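Local structure of gala protein type 1, 3 or 4 (Legionella pneumophila subsp. pneumophila, 4XA9) at residues 191-195 / 196-200; 215-219 / 220-224. The protein is built of leucine-rich repeats and probably acts as a small-GTPase-binding GTPase activator. One frame throughout, in Å; residues are numbered along the deposited sequence.

Contact 1: residues 191-195 / 196-200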
loop_
_atom_site.group_PDB
_atom_site.type_symbol
_atom_site.label_atom_id
_atom_site.label_comp_id
_atom_site.label_asym_id
_atom_site.label_seq_id
_atom_site.Cartn_x
_atom_site.Cartn_y
_atom_site.Cartn_z
ATOM N N LEU A 191 5.188 -13.736 10.645
ATOM C CA LEU A 191 5.897 -12.478 10.825
ATOM C C LEU A 191 6.302 -11.917 9.469
ATOM O O LEU A 191 6.913 -12.603 8.651
ATOM C CB LEU A 191 7.121 -12.676 11.729
ATOM C CG LEU A 191 8.049 -11.492 12.030
ATOM C CD1 LEU A 191 7.303 -10.352 12.717
ATOM C CD2 LEU A 191 9.218 -11.967 12.888
ATOM N N ILE A 192 5.931 -10.669 9.225
ATOM C CA ILE A 192 6.268 -10.015 7.972
ATOM C C ILE A 192 7.040 -8.743 8.272
ATOM O O ILE A 192 6.535 -7.853 8.962
ATOM C CB ILE A 192 5.009 -9.701 7.147
ATOM C CG1 ILE A 192 4.296 -11.009 6.771
ATOM C CG2 ILE A 192 5.368 -8.879 5.905
ATOM C CD1 ILE A 192 3.055 -10.828 5.886
ATOM N N LEU A 193 8.268 -8.677 7.762
ATOM C CA LEU A 193 9.168 -7.558 8.011
ATOM C C LEU A 193 9.846 -7.097 6.730
ATOM O O LEU A 193 11.071 -6.950 6.684
ATOM C CB LEU A 193 10.235 -7.936 9.046
ATOM C CG LEU A 193 9.760 -8.141 10.489
ATOM C CD1 LEU A 193 10.860 -8.762 11.341
ATOM C CD2 LEU A 193 9.299 -6.817 11.092
ATOM N N GLY A 194 9.074 -6.864 5.703
ATOM C CA GLY A 194 9.571 -6.400 4.451
ATOM C C GLY A 194 9.970 -4.935 4.448
ATOM O O GLY A 194 9.527 -4.185 5.252
ATOM N N LYS A 195 10.855 -4.645 3.518
ATOM C CA LYS A 195 11.180 -3.174 3.300
ATOM C C LYS A 195 11.797 -2.485 4.544
ATOM O O LYS A 195 11.397 -1.378 4.923
ATOM C CB LYS A 195 10.055 -2.419 2.748
ATOM C CG LYS A 195 10.344 -1.231 1.890
ATOM C CD LYS A 195 10.837 -1.604 0.537
ATOM C CE LYS A 195 10.921 -0.393 -0.345
ATOM N NZ LYS A 195 9.798 -0.423 -1.307
ATOM N N ASN A 196 12.627 -3.158 5.308
ATOM C CA ASN A 196 13.240 -2.627 6.493
ATOM C C ASN A 196 14.773 -2.592 6.259
ATOM O O ASN A 196 15.189 -2.500 5.185
ATOM C CB ASN A 196 12.856 -3.426 7.720
ATOM C CG ASN A 196 11.475 -3.074 8.249
ATOM O OD1 ASN A 196 11.149 -1.939 8.410
ATOM N ND2 ASN A 196 10.681 -4.075 8.479
ATOM N N ALA A 197 15.574 -2.661 7.300
ATOM C CA ALA A 197 17.029 -2.667 7.144
ATOM C C ALA A 197 17.635 -3.927 7.735
ATOM O O ALA A 197 18.658 -3.873 8.412
ATOM C CB ALA A 197 17.648 -1.438 7.793
ATOM N N ILE A 198 16.998 -5.061 7.485
ATOM C CA ILE A 198 17.425 -6.318 8.084
ATOM C C ILE A 198 18.501 -6.992 7.236
ATOM O O ILE A 198 18.407 -7.019 6.008
ATOM C CB ILE A 198 16.212 -7.242 8.286
ATOM C CG1 ILE A 198 15.194 -6.545 9.198
ATOM C CG2 ILE A 198 16.619 -8.585 8.857
ATOM C CD1 ILE A 198 13.941 -7.328 9.419
ATOM N N THR A 199 19.535 -7.524 7.885
ATOM C CA THR A 199 20.642 -8.135 7.144
ATOM C C THR A 199 20.796 -9.612 7.472
ATOM O O THR A 199 19.953 -10.197 8.154
ATOM C CB THR A 199 21.990 -7.435 7.431
ATOM O OG1 THR A 199 22.429 -7.758 8.759
ATOM C CG2 THR A 199 21.852 -5.926 7.289
ATOM N N ASP A 200 21.884 -10.205 6.984
ATOM C CA ASP A 200 22.215 -11.596 7.279
ATOM C C ASP A 200 22.396 -11.852 8.771
ATOM O O ASP A 200 22.265 -12.982 9.227
ATOM C CB ASP A 200 23.493 -12.020 6.540
ATOM C CG ASP A 200 23.285 -12.170 5.050
ATOM O OD1 ASP A 200 22.118 -12.276 4.611
ATOM O OD2 ASP A 200 24.290 -12.192 4.314
#
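Leu193 meets both Asn196 and Ile198 as the chain leaves strand 190-192, and the three residues fall in the leucine-rich repeat pattern LxxLxLxxNxI, in which the asparagine closes the bend and the flanking aliphatic residues turn into the core. The apolar meeting is made by Ile198 CD1, which lies 3.8 Å from Leu193 CB and 3.9 Å from Leu193 CD1, the two side chains crossing at about a right angle. With CG1 anti to its carbonyl carbon (chi1 -59°) and the chain extended beyond it, Ile198 projects CD1 back across the bend. Helix 176-184 backs this pair: Leu182 packs on Leu193, Ala179 on Ile198.

Asn196 works differently, by hydrogen bonding. Its ND2 makes a weak bond to Leu193 O at 3.4 Å, and its stronger partners belong to the preceding turn. OD1 accepts from the backbone N of both Cys172 and Val174, while ND2 also donates to Ala169 O, so the buried amide is gripped at both ends and its rotation fixed. Lys195, with positive phi (62°), is where the backbone bends, and its bond to CB points away from 196-200. Beside its hydrogen bonds, Asn196 ND2 passes 4.0 Å from Leu193 CD2.

Contact 2: residues 215-219 / 220-224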
loop_
_atom_site.group_PDB
_atom_site.type_symbol
_atom_site.label_atom_id
_atom_site.label_comp_id
_atom_site.label_asym_id
_atom_site.label_seq_id
_atom_site.Cartn_x
_atom_site.Cartn_y
_atom_site.Cartn_z
ATOM N N LEU A 215 7.331 -16.485 7.282
ATOM C CA LEU A 215 8.291 -15.404 7.495
ATOM C C LEU A 215 8.567 -14.666 6.187
ATOM O O LEU A 215 9.108 -15.244 5.248
ATOM C CB LEU A 215 9.597 -15.952 8.089
ATOM C CG LEU A 215 10.764 -14.980 8.324
ATOM C CD1 LEU A 215 10.367 -13.857 9.265
ATOM C CD2 LEU A 215 11.999 -15.717 8.871
ATOM N N HIS A 216 8.176 -13.396 6.125
ATOM C CA HIS A 216 8.425 -12.563 4.950
ATOM C C HIS A 216 9.475 -11.509 5.265
ATOM O O HIS A 216 9.275 -10.662 6.141
ATOM C CB HIS A 216 7.138 -11.882 4.471
ATOM C CG HIS A 216 6.127 -12.824 3.891
ATOM N ND1 HIS A 216 5.009 -12.386 3.212
ATOM C CD2 HIS A 216 6.062 -14.176 3.890
ATOM C CE1 HIS A 216 4.299 -13.428 2.815
ATOM N NE2 HIS A 216 4.916 -14.527 3.213
ATOM N N LEU A 217 10.588 -11.561 4.542
ATOM C CA LEU A 217 11.688 -10.626 4.747
ATOM C C LEU A 217 12.108 -9.969 3.438
ATOM O O LEU A 217 13.286 -9.666 3.233
ATOM C CB LEU A 217 12.889 -11.342 5.378
ATOM C CG LEU A 217 12.728 -11.777 6.838
ATOM C CD1 LEU A 217 13.880 -12.682 7.272
ATOM C CD2 LEU A 217 12.648 -10.553 7.733
ATOM N N GLY A 218 11.143 -9.759 2.551
ATOM C CA GLY A 218 11.429 -9.168 1.255
ATOM C C GLY A 218 12.032 -7.774 1.328
ATOM O O GLY A 218 11.833 -7.051 2.306
ATOM N N SER A 219 12.787 -7.413 0.295
ATOM C CA SER A 219 13.332 -6.068 0.146
ATOM C C SER A 219 14.060 -5.575 1.387
ATOM O O SER A 219 13.822 -4.462 1.856
ATOM C CB SER A 219 12.220 -5.085 -0.220
ATOM O OG SER A 219 11.665 -5.416 -1.477
ATOM N N ASN A 220 14.925 -6.422 1.932
ATOM C CA ASN A 220 15.832 -6.004 2.980
ATOM C C ASN A 220 17.251 -6.051 2.421
ATOM O O ASN A 220 17.446 -5.794 1.233
ATOM C CB ASN A 220 15.677 -6.879 4.226
ATOM C CG ASN A 220 14.455 -6.497 5.060
ATOM O OD1 ASN A 220 14.474 -5.493 5.765
ATOM N ND2 ASN A 220 13.408 -7.310 5.006
ATOM N N GLN A 221 18.232 -6.386 3.257
ATOM C CA GLN A 221 19.629 -6.414 2.824
ATOM C C GLN A 221 20.208 -7.831 2.901
ATOM O O GLN A 221 21.422 -8.016 2.942
ATOM C CB GLN A 221 20.474 -5.468 3.679
ATOM C CG GLN A 221 19.995 -4.026 3.697
ATOM C CD GLN A 221 20.765 -3.175 4.697
ATOM O OE1 GLN A 221 21.917 -3.465 5.028
ATOM N NE2 GLN A 221 20.119 -2.126 5.198
ATOM N N ILE A 222 19.331 -8.826 2.933
ATOM C CA ILE A 222 19.754 -10.209 3.115
ATOM C C ILE A 222 20.467 -10.711 1.855
ATOM O O ILE A 222 20.045 -10.407 0.741
ATOM C CB ILE A 222 18.540 -11.090 3.471
ATOM C CG1 ILE A 222 17.915 -10.588 4.778
ATOM C CG2 ILE A 222 18.921 -12.561 3.570
ATOM C CD1 ILE A 222 16.610 -11.273 5.152
ATOM N N THR A 223 21.565 -11.446 2.029
ATOM C CA THR A 223 22.306 -11.973 0.885
ATOM C C THR A 223 22.016 -13.459 0.707
ATOM O O THR A 223 21.159 -14.011 1.392
ATOM C CB THR A 223 23.828 -11.768 1.039
ATOM O OG1 THR A 223 24.346 -12.686 2.013
ATOM C CG2 THR A 223 24.140 -10.341 1.468
ATOM N N ALA A 224 22.728 -14.106 -0.215
ATOM C CA ALA A 224 22.547 -15.537 -0.446
ATOM C C ALA A 224 22.960 -16.353 0.777
ATOM O O ALA A 224 22.460 -17.456 0.993
ATOM C CB ALA A 224 23.329 -15.985 -1.667
#
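Between Leu217 and Asn220 the backbone bends through Gly218 and Ser219, the latter in the left-handed region (phi 51°), to form the turn that follows the short strand of a leucine-rich repeat. Asn220, the asparagine of the LxxLxLxxNxI pattern, spans this bend: its ND2 donates to Leu217 O over 3.0 Å in a nearly straight bond. The carbonyl oxygen lies in the plane of the amide, yet ND2 stands above the carbonyl plane, 73° out of it. Gly218 O is almost as near but poorly angled. The same ND2 also donates a hydrogen bond to Leu193 O of the preceding turn and OD1 accepts from Ile198 N, so both ends of this buried amide are held.

Next to this amide, Leu217 and Ile222 cross at about a right angle, and Phe206 and Leu230 of the flanking helices pack against Leu217. Past Ile222, Thr223 is the N-cap of helix 224-230, its OG1 bonded to Ala225 N. The aliphatic meeting comes down to one methyl: CG1 of Ile222 lies anti to the carbonyl carbon (chi1 -61°), which carries CD1 to 3.7 Å from both CB and CD1 of Leu217.

In the fold
Contacts 1 and 2 are the same turn made twice, 24 residues apart in sequence and with centres about 6 Å apart, following the neighbouring parallel strands 190-192 and 214-216. The backbone joins them through Leu193 N and His216 O, 2.8 Å apart. Asn220 is one of the polar ties between them, adding a weak bond from Asn196 N to its OD1; Asp200 OD2 and Thr223 OG1 form another. Contact 1 leans on the turn before it in the same way, and Asn244 serves the turn of contact 2. His216 ND1, on the strand, hydrogen-bonds to the backbone of another protein chain, and Lys195 packs on an apolar side chain of it.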